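Local coordinates for protein kcn28 (Kitasatospora, PDB 6J31) that belongs to the GT-B fold proteins of the erythromycin biosynthesis protein CIII-like family, and holds a bound ligand within its two-domain architecture, at residues A[77-82]-A[158-163]; A[222-227]-A[258-263]; A[32-37]-A[97-102]; A[303-308]-A[328-333]. All coordinates share one frame; numbering follows the deposited sequence.

The four contacts lie in one GT-B chain built of two Rossmann-like halves. Interactions 1 and 3 tie parts within the N-terminal half, their segments alternating along the sequence: 32-37, 77-82, 97-102, 158-163. Helix 74-96 links them, carrying residues 77-82 near its start and running to the loop 97-102 beside the parallel sheet; their centres are about 29 Å apart. Interactions 2 and 4 follow in the C-terminal half, with centres about 26 Å apart. Interaction 2, whose centre is about 49 Å from those of 1 and 3, fixes a loop to the outer part of the six-stranded sheet, whereas interaction 4, about 10 Å from the chain's centre, lies where the C-terminal half faces the N-terminal.

Interaction 1 (A[77-82]-A[158-163]); sequences QMDVFL and YRRFDA
Leu82 reaches from helix 74-96 into the angle between Arg160 and Phe161 on helix 152-167. Its CB touches Arg160 NH2, 3.6 Å away, and CG lies above one face of the guanidinium, displaced toward the rim. There the side chain forks. CD2 runs on along the arginine toward its root, meeting Arg160 NE at 3.4 Å, while CD1 settles over a face of the Phe161 ring in a CH-pi contact, 4.0 Å from the centroid. CG anti to the backbone N (chi1 -173°) is what carries the fork across to both groups. The short helix segments run nearly parallel, 14° apart, with axes 10.8 Å from each other.

A bend at chi3 sets the guanidinium of Arg160 beside the first helix. NH2 makes a weak hydrogen bond to Asp79 O (3.4 Å) and a long salt bridge to Asp79 OD1 (3.9 Å); its stronger charge partner is Asp83, and Asp79 bonds His157. Phe81, the residue before Leu82, turns its ring away and lines the pocket of (2E,2'E)-3,3'-(1,2-phenylene)di(prop-2-enoic acid) (BG9); Phe161 packs on a modified side chain of the bound peptide. The contact rests chiefly on leucine methyls pressed against two flat groups, with carboxylates probably steadying the arginine's charge.

Interaction 2 (A[222-227]-A[258-263]); sequences KRPAGA and DWHLVL
Ala227 N donates to Pro224 O at 3.2 Å, closing a type II beta turn whose two end residues both lean on His260. Gly226 occupies the third position with phi 95°, where a side chain would collide with the preceding carbonyl oxygen. By folding the loop back on itself, the turn brings proline and alanine to the same histidine.

Pro224 sets a single carbon over the imidazole face. Its CG stands 3.9 Å from the ring centroid, only 8° off the normal, a CH-pi contact over the middle of the face; the two side chains cross at about a right angle. Lower on the histidine, Ala227 CB presses against His260 CB at 3.6 Å. The ring can lie under the proline because His260 CG is anti to its own backbone N (chi1 -172°), and the far end of the ring is tied by a hydrogen bond from His260 NE2 to Glu282 OE1. Nearer the start of the strand, the backbones close up, with Ala227 C 3.4 Å from Asp258 O.

His260 belongs to strand 259-264, which runs between strands 229-234 and 281-284 in the parallel sheet of the C-terminal Rossmann-like domain, and the loop 222-227 leads directly into strand 229-234. Across this contact the turn offers carbon rather than polar partners: the imidazole takes the proline on its face, while the Glu282 bond probably limits rotation of the ring.

Interaction 3 (A[32-37]-A[97-102]); sequences GHRVTY and EEDRPD
Arg34 and Asp99 meet end-on, the guanidinium presenting two nitrogens to the two carboxylate oxygens. NH2 of Arg34 reaches Asp99 OD2 at 2.6 Å, and NH1 of Arg34 bonds Asp99 OD1 at 2.9 Å. Each oxygen is approached on its syn side, and both lie close to the guanidinium plane; the two flat groups are turned only 25° from each other. A third, weak bond runs from Arg34 NH1 to Asp99 OD2 at 3.0 Å. The arginine gets there stretched out: CG is anti to the backbone N (chi1 178°) and the chain stays extended as far as NE. The NE itself has a long, weak ion pair with Glu53 on the neighbouring edge strand.

On the loop's other side, Arg100 holds Glu97 side-on: NH2 of Arg100 bonds Glu97 OE2 at 2.9 Å, and NE of Arg100 bonds the backbone oxygen Glu97 O at 3.3 Å. The same arginine makes a cation-pi contact with Trp120.

This is a surface link in the N-terminal Rossmann-like half, at the end of the parallel sheet where strands start. Strand 34-39, which carries Arg34, and strand 103-107, which follows the loop holding Asp99, lie to either side of strand 6-10, so the salt bridge passes over the start of the strand between them.

Beneath it the two segments are joined through their neighbours. Thr36 OG1 is hydrogen-bonded to His6 and to Tyr96 OH, and Arg34 and Pro101 both lie on His6 of the strand between.

Interaction 4 (A[303-308]-A[328-333]); sequences GGMGGI and PANAES
Asn330 points from helix 327-336 straight at the start of helix 305-314, and three groups of that segment close around it. ND2 of Asn330 donates to Gly303 O at 3.0 Å, with an N-H...O angle of 157°; the acceptor lies in the amide plane and the donor in the carbonyl plane. Gly303 O also comes within 3.2 Å of Asn330 CB.

Met305 crosses the asparagine at about a right angle. Bends at chi2 and chi3 turn its tip toward the asparagine, so that CE rests 3.4 Å from Asn330 OD1. Ile308 comes lower and obliquely, its CD1 touching Asn330 CB at 3.5 Å. The amide is buried, yet both ends have partners: OD1 accepts from Trp131 NE1, and ND2 has a second, weak bond to Asp326. Such a set of bonds should fix which way round the amide lies.

Gly303 has a positive phi (96°), at which a side chain would run into the preceding carbonyl oxygen, and Gly304 follows as the N-cap of helix 305-314. Trp131 comes from the N-terminal half, beside Thr130 of the BG9 pocket, and Met305 packs on both; its side chain is about 9 Å from BG9. A glycine-rich loop leading from strand 298-301 into a helix beside the interdomain cleft is the arrangement familiar from the C-terminal domain of GT-B proteins.

Interaction 1 (A[77-82]-A[158-163])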
# COMPACT_ATOMS: atom_id res chain seq x y z
N GLN A 77 13.58 1.02 -14.50
CA GLN A 77 12.98 0.87 -13.18
C GLN A 77 13.27 -0.52 -12.60
O GLN A 77 13.52 -0.65 -11.40
CB GLN A 77 11.48 1.17 -13.26
CG GLN A 77 10.56 -0.01 -13.56
CD GLN A 77 9.36 -0.07 -12.63
OE1 GLN A 77 8.81 0.97 -12.27
NE2 GLN A 77 8.93 -1.29 -12.27
N MET A 78 13.24 -1.55 -13.45
CA MET A 78 13.62 -2.89 -12.99
C MET A 78 15.09 -2.95 -12.60
O MET A 78 15.46 -3.68 -11.68
CB MET A 78 13.30 -3.93 -14.05
CG MET A 78 11.85 -4.00 -14.43
SD MET A 78 11.54 -5.29 -15.65
CE MET A 78 11.39 -4.30 -17.12
N ASP A 79 15.94 -2.22 -13.31
CA ASP A 79 17.36 -2.21 -12.98
C ASP A 79 17.61 -1.54 -11.64
O ASP A 79 18.51 -1.94 -10.89
CB ASP A 79 18.15 -1.54 -14.09
CG ASP A 79 18.32 -2.43 -15.31
OD1 ASP A 79 18.32 -3.67 -15.14
OD2 ASP A 79 18.44 -1.90 -16.43
N VAL A 80 16.83 -0.50 -11.31
CA VAL A 80 16.96 0.14 -10.01
C VAL A 80 16.60 -0.84 -8.89
O VAL A 80 17.29 -0.91 -7.86
CB VAL A 80 16.10 1.41 -9.95
CG1 VAL A 80 15.92 1.88 -8.51
CG2 VAL A 80 16.73 2.50 -10.79
N PHE A 81 15.52 -1.60 -9.08
CA PHE A 81 15.13 -2.59 -8.07
C PHE A 81 16.19 -3.67 -7.91
O PHE A 81 16.54 -4.05 -6.79
CB PHE A 81 13.78 -3.20 -8.44
CG PHE A 81 12.61 -2.33 -8.09
CD1 PHE A 81 12.37 -1.97 -6.78
CD2 PHE A 81 11.76 -1.86 -9.08
CE1 PHE A 81 11.29 -1.16 -6.45
CE2 PHE A 81 10.69 -1.05 -8.75
CZ PHE A 81 10.45 -0.70 -7.44
N LEU A 82 16.74 -4.16 -9.03
CA LEU A 82 17.79 -5.17 -8.94
C LEU A 82 19.04 -4.60 -8.27
O LEU A 82 19.72 -5.30 -7.52
CB LEU A 82 18.12 -5.70 -10.34
CG LEU A 82 19.09 -6.88 -10.43
CD1 LEU A 82 18.65 -8.03 -9.54
CD2 LEU A 82 19.20 -7.35 -11.86
N TYR A 158 17.37 -9.75 -17.01
CA TYR A 158 17.03 -11.06 -16.48
C TYR A 158 18.26 -11.94 -16.30
O TYR A 158 18.28 -12.81 -15.43
CB TYR A 158 16.00 -11.74 -17.39
CG TYR A 158 14.60 -11.21 -17.17
CD1 TYR A 158 13.84 -11.65 -16.10
CD2 TYR A 158 14.06 -10.25 -18.01
CE1 TYR A 158 12.57 -11.16 -15.88
CE2 TYR A 158 12.78 -9.76 -17.81
CZ TYR A 158 12.04 -10.22 -16.74
OH TYR A 158 10.77 -9.75 -16.52
N ARG A 159 19.29 -11.74 -17.13
CA ARG A 159 20.53 -12.48 -16.93
C ARG A 159 21.23 -12.04 -15.65
O ARG A 159 21.77 -12.88 -14.92
CB ARG A 159 21.44 -12.31 -18.14
CG ARG A 159 21.06 -13.19 -19.30
CD ARG A 159 21.99 -12.95 -20.47
NE ARG A 159 21.71 -13.89 -21.55
CZ ARG A 159 22.13 -15.15 -21.56
NH1 ARG A 159 22.85 -15.61 -20.54
NH2 ARG A 159 21.83 -15.95 -22.57
N ARG A 160 21.26 -10.74 -15.38
CA ARG A 160 21.88 -10.26 -14.15
C ARG A 160 21.11 -10.74 -12.93
O ARG A 160 21.71 -11.08 -11.90
CB ARG A 160 21.97 -8.73 -14.17
CG ARG A 160 22.73 -8.13 -13.01
CD ARG A 160 23.09 -6.69 -13.29
NE ARG A 160 21.95 -5.79 -13.14
CZ ARG A 160 21.85 -4.85 -12.20
NH1 ARG A 160 22.82 -4.71 -11.31
NH2 ARG A 160 20.78 -4.07 -12.15
N PHE A 161 19.78 -10.77 -13.03
CA PHE A 161 18.96 -11.26 -11.93
C PHE A 161 19.28 -12.72 -11.63
O PHE A 161 19.49 -13.10 -10.47
CB PHE A 161 17.49 -11.06 -12.29
CG PHE A 161 16.58 -10.89 -11.10
CD1 PHE A 161 16.79 -11.59 -9.93
CD2 PHE A 161 15.51 -10.00 -11.17
CE1 PHE A 161 15.96 -11.42 -8.84
CE2 PHE A 161 14.67 -9.83 -10.08
CZ PHE A 161 14.90 -10.54 -8.92
N ASP A 162 19.34 -13.56 -12.67
CA ASP A 162 19.66 -14.97 -12.46
C ASP A 162 21.06 -15.14 -11.90
O ASP A 162 21.30 -16.03 -11.07
CB ASP A 162 19.52 -15.76 -13.76
CG ASP A 162 18.08 -15.91 -14.19
OD1 ASP A 162 17.19 -15.67 -13.35
OD2 ASP A 162 17.84 -16.30 -15.35
N ALA A 163 22.00 -14.31 -12.35
CA ALA A 163 23.36 -14.39 -11.82
C ALA A 163 23.41 -14.01 -10.35
O ALA A 163 24.17 -14.61 -9.57
CB ALA A 163 24.28 -13.48 -12.63

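Interaction 2 (A[222-227]-A[258-263])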
# COMPACT_ATOMS: atom_id res chain seq x y z
N LYS A 222 -13.65 18.98 12.73
CA LYS A 222 -15.08 19.14 12.92
C LYS A 222 -15.71 19.75 11.68
O LYS A 222 -15.17 20.69 11.09
CB LYS A 222 -15.39 19.97 14.17
CG LYS A 222 -15.09 19.22 15.47
CD LYS A 222 -15.82 17.87 15.54
CE LYS A 222 -17.31 18.02 15.86
NZ LYS A 222 -18.03 16.71 15.84
N ARG A 223 -16.84 19.18 11.27
CA ARG A 223 -17.57 19.68 10.11
C ARG A 223 -18.01 21.12 10.33
O ARG A 223 -18.60 21.43 11.37
CB ARG A 223 -18.81 18.83 9.84
CG ARG A 223 -19.62 19.30 8.66
CD ARG A 223 -20.76 18.36 8.36
NE ARG A 223 -21.75 18.44 9.44
CZ ARG A 223 -22.77 19.29 9.46
NH1 ARG A 223 -22.93 20.16 8.47
NH2 ARG A 223 -23.62 19.30 10.48
N PRO A 224 -17.73 22.03 9.40
CA PRO A 224 -18.16 23.42 9.59
C PRO A 224 -19.68 23.49 9.63
O PRO A 224 -20.37 22.88 8.81
CB PRO A 224 -17.60 24.13 8.35
CG PRO A 224 -16.53 23.24 7.84
CD PRO A 224 -16.99 21.85 8.14
N ALA A 225 -20.20 24.23 10.61
CA ALA A 225 -21.64 24.38 10.74
C ALA A 225 -22.22 25.07 9.51
O ALA A 225 -21.68 26.08 9.03
CB ALA A 225 -21.99 25.16 12.00
N GLY A 226 -23.33 24.54 9.00
CA GLY A 226 -23.92 25.01 7.77
C GLY A 226 -23.52 24.25 6.52
O GLY A 226 -23.96 24.62 5.42
N ALA A 227 -22.71 23.20 6.65
CA ALA A 227 -22.30 22.36 5.53
C ALA A 227 -22.98 21.00 5.71
O ALA A 227 -22.58 20.22 6.58
CB ALA A 227 -20.78 22.22 5.46
N ASP A 258 -24.05 23.79 0.39
CA ASP A 258 -24.51 22.77 1.34
C ASP A 258 -23.45 21.68 1.41
O ASP A 258 -23.44 20.87 2.34
CB ASP A 258 -25.87 22.18 0.94
CG ASP A 258 -26.94 23.23 0.77
OD1 ASP A 258 -26.84 24.28 1.44
OD2 ASP A 258 -27.87 23.01 -0.03
N TRP A 259 -22.54 21.68 0.45
CA TRP A 259 -21.38 20.80 0.43
C TRP A 259 -20.17 21.61 0.87
O TRP A 259 -20.04 22.79 0.53
CB TRP A 259 -21.13 20.22 -0.96
CG TRP A 259 -21.90 18.98 -1.29
CD1 TRP A 259 -23.18 18.90 -1.73
CD2 TRP A 259 -21.41 17.64 -1.24
NE1 TRP A 259 -23.54 17.59 -1.94
CE2 TRP A 259 -22.46 16.79 -1.65
CE3 TRP A 259 -20.18 17.06 -0.89
CZ2 TRP A 259 -22.33 15.41 -1.71
CZ3 TRP A 259 -20.05 15.69 -0.95
CH2 TRP A 259 -21.12 14.88 -1.36
N HIS A 260 -19.27 20.97 1.62
CA HIS A 260 -17.99 21.57 1.95
C HIS A 260 -16.88 20.68 1.41
O HIS A 260 -16.85 19.48 1.69
CB HIS A 260 -17.81 21.79 3.45
CG HIS A 260 -16.58 22.58 3.78
ND1 HIS A 260 -16.52 23.95 3.66
CD2 HIS A 260 -15.36 22.19 4.20
CE1 HIS A 260 -15.32 24.37 4.01
NE2 HIS A 260 -14.59 23.32 4.34
N LEU A 261 -15.98 21.28 0.64
CA LEU A 261 -14.88 20.57 0.01
C LEU A 261 -13.60 20.77 0.81
O LEU A 261 -13.23 21.91 1.12
CB LEU A 261 -14.68 21.05 -1.43
CG LEU A 261 -13.33 20.79 -2.09
CD1 LEU A 261 -13.05 19.30 -2.19
CD2 LEU A 261 -13.30 21.43 -3.47
N VAL A 262 -12.95 19.66 1.16
CA VAL A 262 -11.62 19.67 1.76
C VAL A 262 -10.68 19.16 0.68
O VAL A 262 -10.68 17.96 0.36
CB VAL A 262 -11.54 18.81 3.02
CG1 VAL A 262 -10.09 18.74 3.51
CG2 VAL A 262 -12.46 19.34 4.11
N LEU A 263 -9.88 20.05 0.12
CA LEU A 263 -9.04 19.75 -1.03
C LEU A 263 -7.60 19.64 -0.56
O LEU A 263 -6.98 20.65 -0.21
CB LEU A 263 -9.21 20.83 -2.10
CG LEU A 263 -8.40 20.71 -3.39
CD1 LEU A 263 -8.38 19.27 -3.88
CD2 LEU A 263 -8.98 21.63 -4.46

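Interaction 3 (A[32-37]-A[97-102])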
# COMPACT_ATOMS: atom_id res chain seq x y z
N GLY A 32 6.35 -8.97 24.08
CA GLY A 32 7.59 -9.32 24.74
C GLY A 32 8.70 -9.85 23.86
O GLY A 32 9.72 -10.32 24.39
N HIS A 33 8.54 -9.81 22.54
CA HIS A 33 9.58 -10.30 21.65
C HIS A 33 10.63 -9.22 21.39
O HIS A 33 10.36 -8.02 21.45
CB HIS A 33 8.99 -10.75 20.31
CG HIS A 33 8.01 -11.87 20.43
ND1 HIS A 33 8.36 -13.13 20.86
CD2 HIS A 33 6.69 -11.92 20.14
CE1 HIS A 33 7.29 -13.90 20.86
NE2 HIS A 33 6.27 -13.20 20.42
N ARG A 34 11.83 -9.67 21.04
CA ARG A 34 12.86 -8.77 20.56
C ARG A 34 12.69 -8.63 19.05
O ARG A 34 12.89 -9.60 18.31
CB ARG A 34 14.26 -9.27 20.90
CG ARG A 34 15.32 -8.35 20.35
CD ARG A 34 16.69 -9.00 20.29
NE ARG A 34 17.66 -8.10 19.68
CZ ARG A 34 18.76 -8.52 19.05
NH1 ARG A 34 19.02 -9.82 18.99
NH2 ARG A 34 19.59 -7.64 18.51
N VAL A 35 12.31 -7.44 18.60
CA VAL A 35 12.05 -7.17 17.20
C VAL A 35 13.10 -6.20 16.69
O VAL A 35 13.27 -5.11 17.25
CB VAL A 35 10.63 -6.62 16.98
CG1 VAL A 35 10.36 -6.45 15.49
CG2 VAL A 35 9.61 -7.54 17.61
N THR A 36 13.82 -6.60 15.65
CA THR A 36 14.71 -5.70 14.93
C THR A 36 14.06 -5.36 13.60
O THR A 36 13.37 -6.19 13.00
CB THR A 36 16.10 -6.30 14.72
OG1 THR A 36 16.00 -7.56 14.03
CG2 THR A 36 16.78 -6.52 16.07
N TYR A 37 14.26 -4.13 13.14
CA TYR A 37 13.62 -3.62 11.93
C TYR A 37 14.69 -3.01 11.05
O TYR A 37 15.23 -1.94 11.37
CB TYR A 37 12.52 -2.62 12.29
CG TYR A 37 11.56 -2.28 11.17
CD1 TYR A 37 11.92 -2.44 9.83
CD2 TYR A 37 10.29 -1.80 11.46
CE1 TYR A 37 11.03 -2.12 8.82
CE2 TYR A 37 9.40 -1.49 10.45
CZ TYR A 37 9.78 -1.65 9.14
OH TYR A 37 8.89 -1.34 8.13
N GLU A 97 24.75 -11.39 10.88
CA GLU A 97 25.62 -12.57 10.83
C GLU A 97 25.81 -13.18 12.21
O GLU A 97 25.76 -14.41 12.38
CB GLU A 97 26.97 -12.20 10.24
CG GLU A 97 28.01 -13.31 10.29
CD GLU A 97 27.68 -14.45 9.35
OE1 GLU A 97 27.41 -14.18 8.16
OE2 GLU A 97 27.72 -15.61 9.80
N GLU A 98 26.04 -12.34 13.22
CA GLU A 98 26.32 -12.77 14.58
C GLU A 98 25.10 -12.63 15.48
O GLU A 98 25.21 -12.85 16.69
CB GLU A 98 27.47 -11.92 15.13
CG GLU A 98 28.73 -11.89 14.26
CD GLU A 98 29.80 -12.88 14.65
OE1 GLU A 98 29.79 -14.02 14.14
OE2 GLU A 98 30.66 -12.50 15.48
N ASP A 99 23.96 -12.23 14.93
CA ASP A 99 22.74 -11.98 15.69
C ASP A 99 21.54 -12.50 14.91
O ASP A 99 20.57 -11.78 14.66
CB ASP A 99 22.61 -10.48 15.98
CG ASP A 99 21.75 -10.19 17.19
OD1 ASP A 99 21.36 -11.15 17.89
OD2 ASP A 99 21.47 -9.00 17.45
N ARG A 100 21.59 -13.76 14.51
CA ARG A 100 20.60 -14.28 13.58
C ARG A 100 19.23 -14.39 14.23
O ARG A 100 19.11 -14.86 15.37
CB ARG A 100 21.05 -15.64 13.04
CG ARG A 100 22.39 -15.56 12.33
CD ARG A 100 22.76 -16.89 11.72
NE ARG A 100 24.02 -16.81 10.99
CZ ARG A 100 24.48 -17.77 10.21
NH1 ARG A 100 23.79 -18.89 10.05
NH2 ARG A 100 25.64 -17.62 9.57
N PRO A 101 18.17 -13.98 13.54
CA PRO A 101 16.84 -14.01 14.14
C PRO A 101 16.18 -15.38 14.02
O PRO A 101 16.64 -16.26 13.28
CB PRO A 101 16.08 -12.96 13.32
CG PRO A 101 16.68 -13.10 11.95
CD PRO A 101 18.16 -13.41 12.18
N ASP A 102 15.12 -15.56 14.80
CA ASP A 102 14.32 -16.78 14.72
C ASP A 102 13.46 -16.81 13.47
O ASP A 102 13.13 -17.90 12.97
CB ASP A 102 13.46 -16.93 15.97
CG ASP A 102 14.30 -17.15 17.22
OD1 ASP A 102 15.15 -18.06 17.19
OD2 ASP A 102 14.11 -16.41 18.21

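Interaction 4 (A[303-308]-A[328-333])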
# COMPACT_ATOMS: atom_id res chain seq x y z
N GLY A 303 -7.02 5.75 -5.71
CA GLY A 303 -7.23 4.32 -5.63
C GLY A 303 -6.07 3.52 -5.10
O GLY A 303 -6.02 2.30 -5.33
N GLY A 304 -5.11 4.15 -4.42
CA GLY A 304 -4.10 3.39 -3.73
C GLY A 304 -4.71 2.57 -2.60
O GLY A 304 -5.77 2.90 -2.07
N MET A 305 -4.03 1.47 -2.26
CA MET A 305 -4.58 0.53 -1.29
C MET A 305 -4.78 1.20 0.07
O MET A 305 -5.72 0.87 0.81
CB MET A 305 -3.67 -0.69 -1.17
CG MET A 305 -4.25 -1.82 -0.34
SD MET A 305 -5.88 -2.39 -0.90
CE MET A 305 -5.44 -3.28 -2.39
N GLY A 306 -3.89 2.12 0.44
CA GLY A 306 -4.02 2.81 1.71
C GLY A 306 -5.27 3.67 1.78
O GLY A 306 -6.03 3.61 2.75
N GLY A 307 -5.50 4.47 0.74
CA GLY A 307 -6.69 5.31 0.73
C GLY A 307 -7.98 4.50 0.66
O GLY A 307 -8.96 4.83 1.34
N ILE A 308 -7.99 3.44 -0.15
CA ILE A 308 -9.21 2.65 -0.31
C ILE A 308 -9.59 1.97 0.99
O ILE A 308 -10.77 1.97 1.39
CB ILE A 308 -9.03 1.63 -1.45
CG1 ILE A 308 -9.27 2.31 -2.79
CG2 ILE A 308 -9.96 0.44 -1.26
CD1 ILE A 308 -8.96 1.44 -3.96
N PRO A 328 -5.38 0.64 -11.09
CA PRO A 328 -6.49 0.23 -11.97
C PRO A 328 -7.28 -0.95 -11.42
O PRO A 328 -8.52 -0.91 -11.42
CB PRO A 328 -5.80 -0.12 -13.29
CG PRO A 328 -4.50 0.59 -13.24
CD PRO A 328 -4.10 0.53 -11.81
N ALA A 329 -6.60 -1.99 -10.94
CA ALA A 329 -7.31 -3.12 -10.35
C ALA A 329 -8.06 -2.71 -9.09
O ALA A 329 -9.19 -3.15 -8.87
CB ALA A 329 -6.34 -4.26 -10.06
N ASN A 330 -7.45 -1.85 -8.27
CA ASN A 330 -8.13 -1.38 -7.06
C ASN A 330 -9.40 -0.62 -7.40
O ASN A 330 -10.42 -0.75 -6.71
CB ASN A 330 -7.19 -0.49 -6.24
CG ASN A 330 -6.04 -1.26 -5.61
OD1 ASN A 330 -6.01 -2.49 -5.64
ND2 ASN A 330 -5.09 -0.54 -5.03
N ALA A 331 -9.36 0.18 -8.47
CA ALA A 331 -10.55 0.88 -8.93
C ALA A 331 -11.63 -0.11 -9.36
O ALA A 331 -12.81 0.10 -9.09
CB ALA A 331 -10.19 1.82 -10.08
N GLU A 332 -11.23 -1.18 -10.05
CA GLU A 332 -12.19 -2.18 -10.48
C GLU A 332 -12.85 -2.86 -9.28
O GLU A 332 -14.07 -3.07 -9.27
CB GLU A 332 -11.51 -3.22 -11.36
CG GLU A 332 -11.24 -2.78 -12.78
CD GLU A 332 -12.42 -2.06 -13.39
OE1 GLU A 332 -13.54 -2.62 -13.34
OE2 GLU A 332 -12.24 -0.94 -13.92
N SER A 333 -12.06 -3.17 -8.25
CA SER A 333 -12.59 -3.88 -7.08
C SER A 333 -13.68 -3.07 -6.39
O SER A 333 -14.77 -3.58 -6.14
CB SER A 333 -11.45 -4.21 -6.12
OG SER A 333 -10.47 -5.00 -6.77